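Local coordinates for alpha,alpha-trehalose-phosphate synthase (UDP-forming) (Burkholderia xenovorans, PDB 5V0T), which belongs to glycosyltransferase family 20, enzymes of the two-domain GT-B type, and is modelled here with uridine-5'-diphosphate bound, at residues Q148-A153 and N157-F162; P222-I225 and R230-R233. All coordinates share one frame; numbering follows the deposited sequence. Where two conformers were deposited one is given.

Contact 1: residues Q148-A153 and N157-F162; sequences QALRAA and NRIGFF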
loop_
_atom_site.group_PDB
_atom_site.type_symbol
_atom_site.label_atom_id
_atom_site.label_comp_id
_atom_site.label_asym_id
_atom_site.label_seq_id
_atom_site.Cartn_x
_atom_site.Cartn_y
_atom_site.Cartn_z
ATOM N N GLN A 148 5.972 14.297 17.711
ATOM C CA GLN A 148 5.668 14.848 19.029
ATOM C C GLN A 148 6.568 14.230 20.095
ATOM O O GLN A 148 7.142 14.943 20.929
ATOM C CB GLN A 148 4.185 14.605 19.329
ATOM C CG GLN A 148 3.577 15.354 20.500
ATOM C CD GLN A 148 2.152 14.879 20.782
ATOM O OE1 GLN A 148 1.951 13.753 21.245
ATOM N NE2 GLN A 148 1.158 15.723 20.484
ATOM N N ALA A 149 6.749 12.910 20.046
ATOM C CA ALA A 149 7.633 12.241 21.000
ATOM C C ALA A 149 9.086 12.660 20.814
ATOM O O ALA A 149 9.813 12.854 21.798
ATOM C CB ALA A 149 7.500 10.724 20.858
ATOM N N LEU A 150 9.543 12.776 19.564
ATOM C CA LEU A 150 10.930 13.176 19.332
ATOM C C LEU A 150 11.184 14.569 19.893
ATOM O O LEU A 150 12.174 14.803 20.603
ATOM C CB LEU A 150 11.250 13.132 17.837
ATOM C CG LEU A 150 11.413 11.756 17.196
ATOM C CD1 LEU A 150 11.442 11.889 15.673
ATOM C CD2 LEU A 150 12.704 11.118 17.702
ATOM N N ARG A 151 10.285 15.507 19.587
ATOM C CA ARG A 151 10.443 16.878 20.061
ATOM C C ARG A 151 10.469 16.937 21.585
ATOM O O ARG A 151 11.259 17.687 22.176
ATOM C CB ARG A 151 9.308 17.749 19.513
ATOM C CG ARG A 151 9.293 17.880 17.992
ATOM C CD ARG A 151 10.206 19.012 17.541
ATOM N NE ARG A 151 10.179 19.245 16.095
ATOM C CZ ARG A 151 11.198 18.988 15.278
ATOM N NH1 ARG A 151 12.329 18.488 15.757
ATOM N NH2 ARG A 151 11.088 19.232 13.978
ATOM N N ALA A 152 9.608 16.161 22.236
ATOM C CA ALA A 152 9.613 16.117 23.694
ATOM C C ALA A 152 10.933 15.580 24.225
ATOM O O ALA A 152 11.351 15.947 25.328
ATOM C CB ALA A 152 8.444 15.267 24.191
ATOM N N ALA A 153 11.619 14.738 23.449
ATOM C CA ALA A 153 12.919 14.190 23.826
ATOM C C ALA A 153 14.092 15.095 23.445
ATOM O O ALA A 153 15.250 14.672 23.558
ATOM C CB ALA A 153 13.108 12.807 23.200
ATOM N N ASN A 157 16.108 17.999 14.851
ATOM C CA ASN A 157 16.237 17.724 13.421
ATOM C C ASN A 157 14.926 18.009 12.688
ATOM O O ASN A 157 13.842 18.004 13.277
ATOM C CB ASN A 157 16.616 16.259 13.182
ATOM C CG ASN A 157 17.834 15.824 13.971
ATOM O OD1 ASN A 157 17.769 15.673 15.191
ATOM N ND2 ASN A 157 18.946 15.583 13.273
ATOM N N ARG A 158 15.027 18.235 11.379
ATOM C CA ARG A 158 13.836 18.249 10.532
ATOM C C ARG A 158 13.150 16.887 10.589
ATOM O O ARG A 158 13.814 15.848 10.586
ATOM C CB ARG A 158 14.206 18.583 9.082
ATOM C CG ARG A 158 14.758 19.984 8.842
ATOM C CD ARG A 158 13.759 21.063 9.244
ATOM N NE ARG A 158 13.382 21.938 8.131
ATOM C CZ ARG A 158 14.011 23.067 7.810
ATOM N NH1 ARG A 158 15.061 23.471 8.511
ATOM N NH2 ARG A 158 13.589 23.795 6.783
ATOM N N ILE A 159 11.814 16.883 10.664
ATOM C CA ILE A 159 11.053 15.636 10.750
ATOM C C ILE A 159 9.876 15.715 9.785
ATOM O O ILE A 159 9.007 16.580 9.932
ATOM C CB ILE A 159 10.522 15.341 12.164
ATOM C CG1 ILE A 159 11.574 15.570 13.240
ATOM C CG2 ILE A 159 9.977 13.907 12.257
ATOM C CD1 ILE A 159 10.959 15.624 14.652
ATOM N N GLY A 160 9.829 14.800 8.825
ATOM C CA GLY A 160 8.693 14.733 7.932
ATOM C C GLY A 160 7.904 13.469 8.171
ATOM O O GLY A 160 8.414 12.522 8.776
ATOM N N PHE A 161 6.663 13.441 7.688
ATOM C CA PHE A 161 5.793 12.276 7.774
ATOM C C PHE A 161 5.189 12.016 6.405
ATOM O O PHE A 161 4.776 12.957 5.715
ATOM C CB PHE A 161 4.669 12.509 8.798
ATOM C CG PHE A 161 3.731 11.341 8.978
ATOM C CD1 PHE A 161 4.113 10.227 9.720
ATOM C CD2 PHE A 161 2.442 11.383 8.464
ATOM C CE1 PHE A 161 3.249 9.177 9.910
ATOM C CE2 PHE A 161 1.568 10.329 8.654
ATOM C CZ PHE A 161 1.969 9.222 9.375
ATOM N N PHE A 162 5.122 10.746 6.019
ATOM C CA PHE A 162 4.365 10.349 4.834
ATOM C C PHE A 162 3.376 9.266 5.227
ATOM O O PHE A 162 3.770 8.251 5.813
ATOM C CB PHE A 162 5.278 9.847 3.693
ATOM C CG PHE A 162 4.526 9.560 2.405
ATOM C CD1 PHE A 162 4.167 10.593 1.551
ATOM C CD2 PHE A 162 4.150 8.262 2.078
ATOM C CE1 PHE A 162 3.471 10.339 0.387
ATOM C CE2 PHE A 162 3.451 7.999 0.907
ATOM C CZ PHE A 162 3.112 9.044 0.061
#
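The guanidinium of R151 has the methyl end of I159 over one face and the backbone carbonyl of N157 at its edge. CD1 of I159 sits 3.3 Å above the guanidinium plane, displaced toward the rim, with R151 CZ to I159 CD1 at 3.4 Å; the two side chains reach this meeting from opposite directions. At the edge the oxygen lies almost in the plane, so NH1 and NH2 approach it end-on and share one acceptor: R151 NH1 to N157 O is 2.9 Å and R151 NH2 to the same N157 O is 3.1 Å. Neither bond is straight, the angles at hydrogen being 151° and 142°, as expected when two N-H groups converge on a single atom. The arginine chain gets there by a bend at its second torsion (chi2 -86°), which carries the group off the helix toward the incoming strand.

Helix 146-152 and strand 159-162 are the second and third elements of a beta-alpha-beta unit that begins with strand 135-139, and the unit belongs to the Rossmann-like half of the GT-B fold that holds the N terminus. R151 spans the short connection from helix to strand. Its NH1 also bonds to V155 O in that connection, and NH2 forms a salt bridge with D190, whose carboxylate in addition receives the backbone N-H of I159; these partners fix the rotation of the guanidinium.

Beside the arginine the contact turns apolar. L150 points at the strand from the helix, and its CD1 meets I159 CD1 at 3.9 Å, so that one methyl touches both a leucine branch and a charged plane. N157 uses its side-chain amide elsewhere, ND2 bonding to the carbonyls of R131 and D134.

Contact 2: residues P222-I225 and R230-R233; sequences PLTI and RTLR
In one of its two deposited conformers, the one described here, R233 bends twice, at its second and third torsions, and folds back across the strand pair toward P222 and T224. Its NH2 then reaches the P222 carbonyl in a weak hydrogen bond, R233 NH2 to P222 O 3.3 Å, while P222 CD lies 3.6 Å from that same R233 NH2. T224 places OG1 beside its own backbone N (chi1 -55°), next to the arginine chain, with T224 OG1 to R233 CD at 3.6 Å. P222 O also accepts from S218 OG.

The strands are the arms of an antiparallel beta hairpin, and the short segments 223-225 and 230-233 run 160° apart in direction. I225 and L232 form a hydrogen-bonded pair: I225 N to L232 O is short and nearly straight (2.7 Å, 173°), and L232 N to I225 O is 3.0 Å. T224 and R233 are the neighbouring non-hydrogen-bonded pair, where R233 CA comes within 3.1 Å of L223 O in a CA-H...O contact.

On the face carrying I225 and L232, I225 CB packs against L232 CD2 at 3.8 Å, and I225 continues onto F203 and I207 of helix 197-209. On the T224 and R233 face, the methyls of T224 and T231 meet.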
loop_
_atom_site.group_PDB
_atom_site.type_symbol
_atom_site.label_atom_id
_atom_site.label_comp_id
_atom_site.label_asym_id
_atom_site.label_seq_id
_atom_site.Cartn_x
_atom_site.Cartn_y
_atom_site.Cartn_z
ATOM N N PRO A 222 3.832 23.277 -1.458
ATOM C CA PRO A 222 3.066 22.756 -0.320
ATOM C C PRO A 222 2.203 23.834 0.314
ATOM O O PRO A 222 2.542 25.019 0.312
ATOM C CB PRO A 222 4.145 22.269 0.658
ATOM C CG PRO A 222 5.428 22.226 -0.142
ATOM C CD PRO A 222 5.280 23.286 -1.187
ATOM N N LEU A 223 1.067 23.403 0.854
ATOM C CA LEU A 223 0.222 24.290 1.638
ATOM C C LEU A 223 0.883 24.598 2.976
ATOM O O LEU A 223 1.671 23.810 3.498
ATOM C CB LEU A 223 -1.143 23.647 1.892
ATOM C CG LEU A 223 -1.809 23.026 0.665
ATOM C CD1 LEU A 223 -3.118 22.360 1.046
ATOM C CD2 LEU A 223 -2.037 24.092 -0.384
ATOM N N THR A 224 0.548 25.752 3.536
ATOM C CA THR A 224 0.915 26.079 4.903
ATOM C C THR A 224 -0.279 25.812 5.805
ATOM O O THR A 224 -1.391 26.281 5.531
ATOM C CB THR A 224 1.353 27.538 5.019
ATOM O OG1 THR A 224 2.411 27.775 4.091
ATOM C CG2 THR A 224 1.838 27.840 6.434
ATOM N N ILE A 225 -0.047 25.053 6.871
ATOM C CA ILE A 225 -1.077 24.690 7.836
ATOM C C ILE A 225 -0.853 25.486 9.116
ATOM O O ILE A 225 0.276 25.564 9.616
ATOM C CB ILE A 225 -1.060 23.184 8.142
ATOM C CG1 ILE A 225 -1.141 22.349 6.857
ATOM C CG2 ILE A 225 -2.203 22.851 9.079
ATOM C CD1 ILE A 225 -2.452 22.517 6.107
ATOM N N ARG A 230 0.414 25.538 16.035
ATOM C CA ARG A 230 1.606 25.174 15.292
ATOM C C ARG A 230 1.484 25.612 13.836
ATOM O O ARG A 230 0.389 25.856 13.323
ATOM C CB ARG A 230 1.851 23.662 15.394
ATOM C CG ARG A 230 1.855 23.183 16.847
ATOM C CD ARG A 230 2.482 21.820 17.029
ATOM N NE ARG A 230 3.828 21.936 17.580
ATOM C CZ ARG A 230 4.920 22.102 16.841
ATOM N NH1 ARG A 230 4.822 22.166 15.519
ATOM N NH2 ARG A 230 6.107 22.203 17.423
ATOM N N THR A 231 2.638 25.735 13.184
ATOM C CA THR A 231 2.730 26.046 11.762
ATOM C C THR A 231 3.540 24.955 11.077
ATOM O O THR A 231 4.624 24.597 11.548
ATOM C CB THR A 231 3.401 27.408 11.529
ATOM O OG1 THR A 231 2.631 28.440 12.154
ATOM C CG2 THR A 231 3.504 27.700 10.045
ATOM N N LEU A 232 3.028 24.436 9.963
ATOM C CA LEU A 232 3.721 23.374 9.246
ATOM C C LEU A 232 3.284 23.411 7.786
ATOM O O LEU A 232 2.542 24.301 7.356
ATOM C CB LEU A 232 3.453 22.007 9.885
ATOM C CG LEU A 232 2.043 21.434 9.797
ATOM C CD1 LEU A 232 2.150 19.914 9.812
ATOM C CD2 LEU A 232 1.165 21.948 10.953
ATOM N N ARG A 233 3.765 22.442 7.013
ATOM C CA ARG A 233 3.508 22.360 5.583
ATOM C C ARG A 233 2.915 20.999 5.247
ATOM O O ARG A 233 3.182 20.009 5.934
ATOM C CB ARG A 233 4.793 22.576 4.766
ATOM C CG ARG A 233 5.555 23.868 5.088
ATOM C CD ARG A 233 4.821 25.112 4.601
ATOM N NE ARG A 233 4.815 25.240 3.144
ATOM C CZ ARG A 233 5.715 25.925 2.443
ATOM N NH1 ARG A 233 6.710 26.544 3.058
ATOM N NH2 ARG A 233 5.623 25.991 1.122
#

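How the contacts relate
The chain enters the mixed sheet near its N terminus with strand 12-16; well further along, strand 135-139 leads into helix 146-152, and a short loop turns into strand 159-162; contact 1 closes that loop. Strand 191-194 and helix 197-209 follow before the hairpin, whose tight turn contact 2 closes. The two closures stand in series, neither crossing the other. Their centres lie 15 Å apart and they do not touch, yet both belong to one mixed sheet: strand 191-194 runs between strands 159-162 and 230-236, parallel to each. D190, just before that strand, bonds through its backbone to R233 and also serves contact 1.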